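Glycoside Hydrolase (Bacteroides uniformis, PDB 5TA0) probably hydrolyses agarose and related red-algal galactans in an extended sugar-binding cleft, here occupied by neoagarooctaose. Local coordinates at residues Asn44-Ile49 / Asp78-Arg83; Ile49-Thr54 / Lys412-Trp417; Ile323-Ala328 / Met368-Leu373. All blocks are in the same frame, centred on the assembly; numbering follows the deposited sequence.

Interaction 1 of 3, residues Asn44-Ile49 / Asp78-Arg83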
loop_
_atom_site.group_PDB
_atom_site.type_symbol
_atom_site.label_atom_id
_atom_site.label_comp_id
_atom_site.label_asym_id
_atom_site.label_seq_id
_atom_site.Cartn_x
_atom_site.Cartn_y
_atom_site.Cartn_z
ATOM N N ASN A 44 -5.673 -11.030 5.972
ATOM C CA ASN A 44 -4.391 -11.635 5.643
ATOM C C ASN A 44 -3.298 -10.915 6.433
ATOM O O ASN A 44 -2.793 -9.853 6.002
ATOM C CB ASN A 44 -4.195 -11.530 4.131
ATOM C CG ASN A 44 -3.007 -12.314 3.642
ATOM O OD1 ASN A 44 -1.989 -12.440 4.309
ATOM N ND2 ASN A 44 -3.125 -12.839 2.425
ATOM N N ARG A 45 -2.943 -11.439 7.597
ATOM C CA ARG A 45 -1.944 -10.766 8.434
ATOM C C ARG A 45 -0.586 -10.625 7.746
ATOM O O ARG A 45 -0.013 -9.563 7.768
ATOM C CB ARG A 45 -1.803 -11.386 9.832
ATOM C CG ARG A 45 -2.984 -11.173 10.741
ATOM C CD ARG A 45 -2.687 -11.631 12.151
ATOM N NE ARG A 45 -1.626 -10.875 12.817
ATOM C CZ ARG A 45 -1.779 -9.712 13.452
ATOM N NH1 ARG A 45 -2.969 -9.099 13.522
ATOM N NH2 ARG A 45 -0.710 -9.157 14.036
ATOM N N PRO A 46 -0.064 -11.668 7.088
ATOM C CA PRO A 46 1.221 -11.467 6.410
ATOM C C PRO A 46 1.217 -10.364 5.356
ATOM O O PRO A 46 2.212 -9.614 5.244
ATOM C CB PRO A 46 1.511 -12.851 5.807
ATOM C CG PRO A 46 0.802 -13.789 6.750
ATOM C CD PRO A 46 -0.450 -13.098 7.101
ATOM N N LYS A 47 0.132 -10.243 4.602
ATOM C CA LYS A 47 0.015 -9.230 3.565
ATOM C C LYS A 47 -0.044 -7.803 4.101
ATOM O O LYS A 47 0.357 -6.876 3.393
ATOM C CB LYS A 47 -1.249 -9.485 2.736
ATOM C CG LYS A 47 -1.248 -8.804 1.393
ATOM C CD LYS A 47 -2.244 -9.491 0.474
ATOM C CE LYS A 47 -3.690 -9.173 0.825
ATOM N NZ LYS A 47 -4.665 -9.700 -0.182
ATOM N N PHE A 48 -0.560 -7.627 5.321
ATOM C CA PHE A 48 -0.870 -6.305 5.879
ATOM C C PHE A 48 -0.140 -5.908 7.155
ATOM O O PHE A 48 0.191 -4.709 7.317
ATOM C CB PHE A 48 -2.372 -6.174 6.124
ATOM C CG PHE A 48 -3.194 -6.141 4.874
ATOM C CD1 PHE A 48 -2.957 -5.199 3.874
ATOM C CD2 PHE A 48 -4.223 -7.055 4.686
ATOM C CE1 PHE A 48 -3.747 -5.164 2.730
ATOM C CE2 PHE A 48 -5.007 -7.020 3.539
ATOM C CZ PHE A 48 -4.762 -6.080 2.563
ATOM N N ILE A 49 0.070 -6.833 8.077
ATOM C CA ILE A 49 0.711 -6.494 9.372
ATOM C C ILE A 49 2.168 -6.919 9.295
ATOM O O ILE A 49 2.571 -8.013 9.691
ATOM C CB ILE A 49 0.005 -7.113 10.569
ATOM C CG1 ILE A 49 -1.503 -6.819 10.519
ATOM C CG2 ILE A 49 0.668 -6.617 11.860
ATOM C CD1 ILE A 49 -1.899 -5.358 10.474
ATOM N N ASP A 78 2.966 -10.957 16.425
ATOM C CA ASP A 78 2.601 -11.654 15.163
ATOM C C ASP A 78 2.716 -10.703 13.971
ATOM O O ASP A 78 1.739 -10.357 13.298
ATOM C CB ASP A 78 1.217 -12.293 15.232
ATOM C CG ASP A 78 0.972 -13.285 14.116
ATOM O OD1 ASP A 78 1.828 -14.148 13.918
ATOM O OD2 ASP A 78 -0.084 -13.250 13.489
ATOM N N VAL A 79 3.964 -10.315 13.733
ATOM C CA VAL A 79 4.319 -9.320 12.734
ATOM C C VAL A 79 5.202 -9.961 11.680
ATOM O O VAL A 79 6.131 -10.682 12.023
ATOM C CB VAL A 79 5.037 -8.113 13.366
ATOM C CG1 VAL A 79 5.413 -7.079 12.307
ATOM C CG2 VAL A 79 4.173 -7.484 14.450
ATOM N N TYR A 80 4.938 -9.651 10.412
ATOM C CA TYR A 80 5.607 -10.312 9.292
ATOM C C TYR A 80 6.628 -9.391 8.600
ATOM O O TYR A 80 6.650 -8.169 8.808
ATOM C CB TYR A 80 4.533 -10.854 8.312
ATOM C CG TYR A 80 3.698 -11.902 9.019
ATOM C CD1 TYR A 80 2.666 -11.562 9.908
ATOM C CD2 TYR A 80 3.995 -13.255 8.862
ATOM C CE1 TYR A 80 1.994 -12.558 10.619
ATOM C CE2 TYR A 80 3.317 -14.240 9.570
ATOM C CZ TYR A 80 2.337 -13.882 10.441
ATOM O OH TYR A 80 1.683 -14.872 11.177
ATOM N N VAL A 81 7.472 -9.998 7.792
ATOM C CA VAL A 81 8.495 -9.297 7.009
ATOM C C VAL A 81 8.455 -9.880 5.597
ATOM O O VAL A 81 7.871 -10.949 5.405
ATOM C CB VAL A 81 9.894 -9.395 7.645
ATOM C CG1 VAL A 81 9.907 -8.734 9.015
ATOM C CG2 VAL A 81 10.360 -10.825 7.754
ATOM N N GLY A 82 9.049 -9.233 4.593
ATOM C CA GLY A 82 9.768 -7.952 4.667
ATOM C C GLY A 82 10.296 -7.584 3.291
ATOM O O GLY A 82 9.821 -8.086 2.269
ATOM N N ARG A 83 11.263 -6.688 3.273
ATOM C CA ARG A 83 11.843 -6.175 2.030
ATOM C C ARG A 83 13.277 -5.820 2.305
ATOM O O ARG A 83 13.607 -5.388 3.425
ATOM C CB ARG A 83 11.063 -4.941 1.541
ATOM C CG ARG A 83 11.542 -4.303 0.240
ATOM C CD ARG A 83 10.448 -3.408 -0.304
ATOM N NE ARG A 83 10.724 -2.756 -1.588
ATOM C CZ ARG A 83 11.228 -1.536 -1.753
ATOM N NH1 ARG A 83 11.284 -1.009 -2.970
ATOM N NH2 ARG A 83 11.636 -0.820 -0.731
HETATM O O HOH W 1 4.464 -11.165 4.676
#
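R45 reaches down from the short helix 45-48 to D78 at the foot of strand 80-84, in the parallel beta barrel of this glycoside hydrolase. D78 has a positive phi and is the C-prime residue of a Schellman motif that ends helix 69-76, and it receives the guanidinium in two ways. Its carboxylate forms a salt bridge from OD2 to R45 NE at 2.9 Å, bent as a hydrogen bond and weak. Its carbonyl takes the better bond, R45 NH2 to D78 O at 2.8 Å with an N-H...O angle of 161°; the oxygen lies close to the guanidinium plane, while the nitrogen stands above the plane of the carbonyl. Both acceptors can serve one arginine because D78 CG is anti to the backbone N (chi1 -166°), which swings the carboxylate beside the residue's own carbonyl carbon. The remaining nitrogen, NH1, is held by the carbonyls of W417 and V420, so a leucine in place of R45 would probably leave the D78 carboxylate without its charged mate and three backbone carbonyls short of a donor. At V79 the contact turns apolar and light, with V79 CG2 4.4 Å from I49 CG2. Y80 then joins the strand to the end of the helix: its N-H bonds I49 O at 3.0 Å, and I49 O also lies at the edge of the tyrosine ring. One ring face is covered by P46, whose CG sits 3.8 Å from the Y80 centroid and only 11° off the ring normal, a CH-pi contact over the centre. Near V81 a water takes over, 2.8 Å from P46 O and more weakly placed 3.5 Å from V81 O.

Interaction 2 of 3, residues Ile49-Thr54 / Lys412-Trp417. With AAL (3,6-anhydro-alpha-L-galactopyranose), chain C; EDO (1,2-ethanediol), chain O.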
loop_
_atom_site.group_PDB
_atom_site.type_symbol
_atom_site.label_atom_id
_atom_site.label_comp_id
_atom_site.label_asym_id
_atom_site.label_seq_id
_atom_site.Cartn_x
_atom_site.Cartn_y
_atom_site.Cartn_z
ATOM N N ILE A 49 0.070 -6.833 8.077
ATOM C CA ILE A 49 0.711 -6.494 9.372
ATOM C C ILE A 49 2.168 -6.919 9.295
ATOM O O ILE A 49 2.571 -8.013 9.691
ATOM C CB ILE A 49 0.005 -7.113 10.569
ATOM C CG1 ILE A 49 -1.503 -6.819 10.519
ATOM C CG2 ILE A 49 0.668 -6.617 11.860
ATOM C CD1 ILE A 49 -1.899 -5.358 10.474
ATOM N N ASN A 50 2.970 -6.013 8.746
ATOM C CA ASN A 50 4.330 -6.309 8.398
ATOM C C ASN A 50 5.161 -5.026 8.465
ATOM O O ASN A 50 4.615 -3.941 8.732
ATOM C CB ASN A 50 4.385 -6.978 7.023
ATOM C CG ASN A 50 3.770 -6.099 5.963
ATOM O OD1 ASN A 50 4.172 -4.926 5.841
ATOM N ND2 ASN A 50 2.796 -6.603 5.214
ATOM N N PHE A 51 6.475 -5.135 8.241
ATOM C CA PHE A 51 7.345 -3.960 8.165
ATOM C C PHE A 51 8.565 -4.256 7.312
ATOM O O PHE A 51 8.795 -5.412 6.887
ATOM C CB PHE A 51 7.694 -3.375 9.547
ATOM C CG PHE A 51 8.684 -4.160 10.386
ATOM C CD1 PHE A 51 9.854 -3.566 10.857
ATOM C CD2 PHE A 51 8.413 -5.460 10.797
ATOM C CE1 PHE A 51 10.718 -4.245 11.714
ATOM C CE2 PHE A 51 9.296 -6.144 11.634
ATOM C CZ PHE A 51 10.448 -5.546 12.079
ATOM N N HIS A 52 9.313 -3.185 7.024
ATOM C CA HIS A 52 10.382 -3.209 6.015
ATOM C C HIS A 52 11.672 -3.650 6.682
ATOM O O HIS A 52 12.556 -2.842 6.944
ATOM C CB HIS A 52 10.496 -1.816 5.384
ATOM C CG HIS A 52 11.341 -1.752 4.149
ATOM N ND1 HIS A 52 12.671 -2.117 4.114
ATOM C CD2 HIS A 52 11.024 -1.393 2.886
ATOM C CE1 HIS A 52 13.141 -1.956 2.889
ATOM N NE2 HIS A 52 12.167 -1.493 2.139
ATOM N N ALA A 53 11.796 -4.951 6.934
ATOM C CA ALA A 53 12.900 -5.549 7.680
ATOM C C ALA A 53 13.112 -6.968 7.180
ATOM O O ALA A 53 12.395 -7.445 6.316
ATOM C CB ALA A 53 12.606 -5.528 9.177
ATOM N N THR A 54 14.130 -7.610 7.714
ATOM C CA THR A 54 14.346 -9.029 7.483
ATOM C C THR A 54 14.605 -9.681 8.831
ATOM O O THR A 54 14.978 -9.010 9.812
ATOM C CB THR A 54 15.564 -9.302 6.578
ATOM O OG1 THR A 54 16.712 -8.673 7.154
ATOM C CG2 THR A 54 15.333 -8.773 5.176
ATOM N N LYS A 412 3.133 1.224 18.462
ATOM C CA LYS A 412 1.706 1.367 18.765
ATOM C C LYS A 412 0.820 0.866 17.628
ATOM O O LYS A 412 -0.295 0.423 17.880
ATOM C CB LYS A 412 1.337 2.803 19.149
ATOM C CG LYS A 412 1.822 3.176 20.539
ATOM C CD LYS A 412 1.564 4.632 20.857
ATOM C CE LYS A 412 1.593 4.917 22.348
ATOM N NZ LYS A 412 2.859 4.597 23.015
ATOM N N PHE A 413 1.300 0.927 16.382
ATOM C CA PHE A 413 0.545 0.326 15.269
ATOM C C PHE A 413 0.351 -1.182 15.478
ATOM O O PHE A 413 -0.741 -1.697 15.325
ATOM C CB PHE A 413 1.268 0.579 13.943
ATOM C CG PHE A 413 0.650 -0.129 12.763
ATOM C CD1 PHE A 413 -0.438 0.394 12.091
ATOM C CD2 PHE A 413 1.163 -1.337 12.334
ATOM C CE1 PHE A 413 -1.008 -0.283 11.036
ATOM C CE2 PHE A 413 0.603 -2.019 11.259
ATOM C CZ PHE A 413 -0.478 -1.481 10.614
ATOM N N TYR A 414 1.423 -1.872 15.850
ATOM C CA TYR A 414 1.375 -3.325 16.008
ATOM C C TYR A 414 0.631 -3.731 17.280
ATOM O O TYR A 414 0.005 -4.779 17.323
ATOM C CB TYR A 414 2.794 -3.933 15.893
ATOM C CG TYR A 414 3.395 -3.541 14.566
ATOM C CD1 TYR A 414 4.206 -2.415 14.434
ATOM C CD2 TYR A 414 3.060 -4.232 13.410
ATOM C CE1 TYR A 414 4.695 -2.019 13.194
ATOM C CE2 TYR A 414 3.538 -3.861 12.157
ATOM C CZ TYR A 414 4.353 -2.742 12.045
ATOM O OH TYR A 414 4.808 -2.295 10.821
ATOM N N GLN A 415 0.660 -2.868 18.302
ATOM C CA GLN A 415 -0.146 -3.058 19.489
ATOM C C GLN A 415 -1.629 -2.891 19.165
ATOM O O GLN A 415 -2.478 -3.691 19.596
ATOM C CB GLN A 415 0.302 -2.088 20.602
ATOM C CG GLN A 415 1.670 -2.443 21.133
ATOM C CD GLN A 415 2.333 -1.374 21.968
ATOM O OE1 GLN A 415 2.074 -0.187 21.832
ATOM N NE2 GLN A 415 3.247 -1.817 22.815
ATOM N N LEU A 416 -1.953 -1.901 18.358
ATOM C CA LEU A 416 -3.335 -1.649 17.975
ATOM C C LEU A 416 -3.930 -2.825 17.201
ATOM O O LEU A 416 -5.073 -3.208 17.445
ATOM C CB LEU A 416 -3.428 -0.369 17.146
ATOM C CG LEU A 416 -4.769 0.045 16.560
ATOM C CD1 LEU A 416 -5.757 0.390 17.657
ATOM C CD2 LEU A 416 -4.581 1.216 15.615
ATOM N N TRP A 417 -3.147 -3.370 16.269
ATOM C CA TRP A 417 -3.621 -4.440 15.379
ATOM C C TRP A 417 -3.338 -5.839 15.919
ATOM O O TRP A 417 -3.568 -6.834 15.232
ATOM C CB TRP A 417 -3.003 -4.253 13.968
ATOM C CG TRP A 417 -3.642 -3.116 13.226
ATOM C CD1 TRP A 417 -3.281 -1.775 13.276
ATOM C CD2 TRP A 417 -4.778 -3.176 12.347
ATOM N NE1 TRP A 417 -4.119 -1.037 12.504
ATOM C CE2 TRP A 417 -5.049 -1.866 11.923
ATOM C CE3 TRP A 417 -5.592 -4.213 11.875
ATOM C CZ2 TRP A 417 -6.091 -1.571 11.032
ATOM C CZ3 TRP A 417 -6.604 -3.916 10.987
ATOM C CH2 TRP A 417 -6.857 -2.623 10.583
HETATM C C1 AAL C . 14.627 3.139 0.527
HETATM C C2 AAL C . 15.291 2.222 -0.521
HETATM C C3 AAL C . 15.997 1.039 0.122
HETATM C C4 AAL C . 16.926 1.533 1.208
HETATM C C5 AAL C . 15.920 1.945 2.236
HETATM C C6 AAL C . 14.957 0.801 2.199
HETATM O O2 AAL C . 16.271 2.938 -1.280
HETATM O O3 AAL C . 15.029 0.289 0.864
HETATM O O4 AAL C . 17.691 0.420 1.714
HETATM O O5 AAL C . 15.230 3.129 1.824
HETATM C C1 EDO O . 4.384 1.191 11.298
HETATM O O1 EDO O . 3.407 0.370 10.732
HETATM C C2 EDO O . 3.676 2.509 11.488
HETATM O O2 EDO O . 3.947 3.241 10.297
#
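The two branches of I49 divide the apolar centre between three aromatic residues at the end of helix 411-416. CD1 takes one side, resting 3.8 Å from W417 CB and 4.1 Å from F413 CZ, and the isoleucine and tryptophan side chains cross at about a right angle. CG2, anti to the backbone N while CG1 lies beside it (chi1 -51°), goes the other way and meets the edge of the Y414 ring, 3.7 Å from CD2. The aromatic groups also brace one another: the F413 rim, at CD2, lies over the centre of one Y414 face, and W417 CD1 packs against F413. On the opposite face of F413 sits an ethanediol, probably from the crystallisation liquor.

Moving outward, the Y414 ring slides past I49 until its hydroxyl reaches strand 50-51. There OH donates to N50 O at 2.7 Å, with the donor above the carbonyl plane. Y414 OH also packs 3.3 Å from F51 CB and accepts from ethanediol O1 at 3.0 Å, so this buried hydroxyl donates one hydrogen bond and accepts another. The N50 side chain leaves the backbone away from the helix, and its ND2 bonds P46 O and A367 O. Beyond F51 the chain bends through an inverse gamma turn centred on H52, whose CE1 comes 3.4 Å from C6 of an anhydrogalactose unit. A helix packed outside the first strand of a parallel beta barrel, with the bound sugar just past that strand's C-terminal end, is the layout expected of a (beta/alpha)-barrel glycoside hydrolase.

Interaction 3 of 3, residues Ile323-Ala328 / Met368-Leu373. With GAL (beta-D-galactopyranose), chain B; AAL (3,6-anhydro-alpha-L-galactopyranose), chain C.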
loop_
_atom_site.group_PDB
_atom_site.type_symbol
_atom_site.label_atom_id
_atom_site.label_comp_id
_atom_site.label_asym_id
_atom_site.label_seq_id
_atom_site.Cartn_x
_atom_site.Cartn_y
_atom_site.Cartn_z
ATOM N N ILE A 323 2.139 -2.417 -2.771
ATOM C CA ILE A 323 2.521 -1.098 -2.244
ATOM C C ILE A 323 3.703 -1.338 -1.321
ATOM O O ILE A 323 3.550 -1.632 -0.139
ATOM C CB ILE A 323 1.343 -0.344 -1.585
ATOM C CG1 ILE A 323 0.111 -0.303 -2.516
ATOM C CG2 ILE A 323 1.743 1.087 -1.290
ATOM C CD1 ILE A 323 -0.878 -1.394 -2.247
ATOM N N SER A 324 4.932 -1.257 -1.866
ATOM C CA SER A 324 6.070 -1.743 -1.111
ATOM C C SER A 324 6.642 -0.747 -0.094
ATOM O O SER A 324 7.485 -1.124 0.708
ATOM C CB SER A 324 7.177 -2.236 -2.019
ATOM O OG SER A 324 7.564 -1.279 -2.970
ATOM N N GLN A 325 6.180 0.497 -0.166
ATOM C CA GLN A 325 6.423 1.533 0.864
ATOM C C GLN A 325 5.206 2.434 0.935
ATOM O O GLN A 325 4.780 2.941 -0.104
ATOM C CB GLN A 325 7.614 2.430 0.533
ATOM C CG GLN A 325 8.983 1.751 0.536
ATOM C CD GLN A 325 10.109 2.682 0.114
ATOM O OE1 GLN A 325 10.019 3.939 0.250
ATOM N NE2 GLN A 325 11.179 2.101 -0.370
ATOM N N TYR A 326 4.679 2.659 2.128
ATOM C CA TYR A 326 3.615 3.648 2.302
ATOM C C TYR A 326 3.628 4.203 3.705
ATOM O O TYR A 326 4.159 3.585 4.618
ATOM C CB TYR A 326 2.246 3.070 1.974
ATOM C CG TYR A 326 1.613 2.116 2.968
ATOM C CD1 TYR A 326 0.727 2.582 3.935
ATOM C CD2 TYR A 326 1.818 0.736 2.886
ATOM C CE1 TYR A 326 0.088 1.730 4.813
ATOM C CE2 TYR A 326 1.192 -0.139 3.786
ATOM C CZ TYR A 326 0.305 0.359 4.710
ATOM O OH TYR A 326 -0.389 -0.459 5.586
ATOM N N SER A 327 3.006 5.369 3.811
ATOM C CA SER A 327 2.565 6.072 5.047
ATOM C C SER A 327 2.694 7.571 4.787
ATOM O O SER A 327 1.956 8.063 3.946
ATOM C CB SER A 327 3.155 5.579 6.379
ATOM O OG SER A 327 4.528 5.849 6.453
ATOM N N ALA A 328 3.546 8.269 5.536
ATOM C CA ALA A 328 3.733 9.720 5.342
ATOM C C ALA A 328 5.207 10.020 5.112
ATOM O O ALA A 328 6.099 9.330 5.636
ATOM C CB ALA A 328 3.246 10.488 6.557
ATOM N N MET A 368 3.174 -2.713 2.466
ATOM C CA MET A 368 4.185 -2.696 3.525
ATOM C C MET A 368 4.406 -1.290 4.050
ATOM O O MET A 368 4.966 -0.436 3.344
ATOM C CB MET A 368 5.496 -3.274 3.001
ATOM C CG MET A 368 6.612 -3.479 4.014
ATOM S SD MET A 368 7.908 -4.570 3.395
ATOM C CE MET A 368 7.049 -6.142 3.486
ATOM N N PRO A 369 3.977 -1.033 5.297
ATOM C CA PRO A 369 4.284 0.285 5.870
ATOM C C PRO A 369 5.783 0.529 5.878
ATOM O O PRO A 369 6.571 -0.386 6.178
ATOM C CB PRO A 369 3.765 0.172 7.289
ATOM C CG PRO A 369 2.804 -0.948 7.309
ATOM C CD PRO A 369 3.249 -1.901 6.243
ATOM N N PHE A 370 6.211 1.743 5.544
ATOM C CA PHE A 370 7.627 2.056 5.547
ATOM C C PHE A 370 8.087 2.379 6.959
ATOM O O PHE A 370 8.067 3.509 7.425
ATOM C CB PHE A 370 8.036 3.131 4.552
ATOM C CG PHE A 370 9.523 3.232 4.434
ATOM C CD1 PHE A 370 10.275 2.116 4.053
ATOM C CD2 PHE A 370 10.194 4.392 4.795
ATOM C CE1 PHE A 370 11.648 2.177 3.968
ATOM C CE2 PHE A 370 11.575 4.459 4.689
ATOM C CZ PHE A 370 12.308 3.343 4.297
ATOM N N ALA A 371 8.492 1.320 7.624
ATOM C CA ALA A 371 9.090 1.370 8.944
ATOM C C ALA A 371 10.186 0.324 8.931
ATOM O O ALA A 371 9.904 -0.855 8.633
ATOM C CB ALA A 371 8.062 1.033 9.997
ATOM N N MET A 372 11.424 0.739 9.183
ATOM C CA MET A 372 12.574 -0.175 9.243
ATOM C C MET A 372 12.849 -0.504 10.698
ATOM O O MET A 372 12.371 0.204 11.593
ATOM C CB MET A 372 13.760 0.471 8.564
ATOM C CG MET A 372 13.499 0.713 7.075
ATOM S SD MET A 372 14.951 1.184 6.107
ATOM C CE MET A 372 15.727 -0.425 5.974
ATOM N N LEU A 373 13.611 -1.549 10.980
ATOM C CA LEU A 373 13.856 -1.907 12.371
ATOM C C LEU A 373 14.687 -0.858 13.094
ATOM O O LEU A 373 14.292 -0.387 14.159
ATOM C CB LEU A 373 14.560 -3.273 12.457
ATOM C CG LEU A 373 14.841 -3.771 13.886
ATOM C CD1 LEU A 373 13.557 -4.103 14.582
ATOM C CD2 LEU A 373 15.755 -4.994 13.857
HETATM C C1 GAL B . 12.841 7.671 0.055
HETATM C C2 GAL B . 13.299 6.302 -0.422
HETATM C C3 GAL B . 13.717 5.358 0.693
HETATM C C4 GAL B . 14.391 6.071 1.860
HETATM C C5 GAL B . 13.675 7.329 2.268
HETATM C C6 GAL B . 14.330 8.113 3.421
HETATM O O2 GAL B . 12.241 5.668 -1.129
HETATM O O3 GAL B . 14.652 4.483 0.045
HETATM O O4 GAL B . 15.736 6.390 1.462
HETATM O O5 GAL B . 13.670 8.165 1.112
HETATM O O6 GAL B . 14.373 7.378 4.657
HETATM C C1 AAL C . 14.627 3.139 0.527
HETATM C C2 AAL C . 15.291 2.222 -0.521
HETATM C C3 AAL C . 15.997 1.039 0.122
HETATM C C4 AAL C . 16.926 1.533 1.208
HETATM C C5 AAL C . 15.920 1.945 2.236
HETATM C C6 AAL C . 14.957 0.801 2.199
HETATM O O2 AAL C . 16.271 2.938 -1.280
HETATM O O3 AAL C . 15.029 0.289 0.864
HETATM O O4 AAL C . 17.691 0.420 1.714
HETATM O O5 AAL C . 15.230 3.129 1.824
HETATM O O HOH W 2 7.917 -0.387 3.317
HETATM O O HOH W 3 5.830 4.473 8.920
#
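Q325 lays its side-chain amide over one face of the F370 ring, the two planes 23° apart and the side chains running alongside each other in the same direction. Q325 CG approaches F370 CD1 at 3.8 Å, and the stack lies beside the bound oligosaccharide. Q325 is probably the engineered glutamine that replaces a glutamate in this variant. F370 CG is anti to the backbone N (chi1 -170°), which carries the ring out to the sugar: its CZ lies 3.8 Å from O5 of the anhydrogalactose, and the galactose O6 approaches near the plane of the ring. M372 adds its sulfur beside C6 of the same anhydrogalactose.

On the other side of the strand Y326 packs alongside P369. The proline CA stands over the tyrosine face, 4.0 Å from the ring centroid, in a CH-pi contact, and P369 CD is 3.7 Å from Y326 CE2. With chi1 at 74°, CG of Y326 sits between the backbone N and the carbonyl carbon, folding the ring back across the neighbouring strand. Two good backbone bonds tie the strands, M368 N to I323 O at 2.8 Å and F370 N to Y326 O at 2.9 Å, with a weak one from Y326 N to M368 O between them. Further along, a water donates to F370 O at 2.9 Å and lies 3.1 Å from S327 OG, bridging the diverging chains.

S324 faces away from this partner and bonds E199 and H281 through OG. Strands 321-326 and 364-369 thus lie side by side in the parallel sheet as the two strands of a beta-alpha-beta unit, with its helix 340-358 covering Y326 and strands 277-285 and 50-51 flanking the pair.

How the interactions relate
The three contacts cluster around the seam where the eight-stranded parallel sheet brings its first and last strands together. Interactions 1 and 2 have centres about 7 Å apart and share I49, where helix 45-48 gives way to strand 50-51; interaction 3 lies about 11 and 10 Å from them. Along the chain interaction 1 closes before interaction 3 opens, whereas interaction 2 spans from the first strand to helix 411-416 and encloses interaction 3. Direct bonds join them, R83 NH2 to H52 NE2 between 1 and 2, H52 N to A371 O between 2 and 3. Their strand ends bring R83, H52, Q325, F370 and M372 into one sugar pocket, so the barrel seam forms one wall.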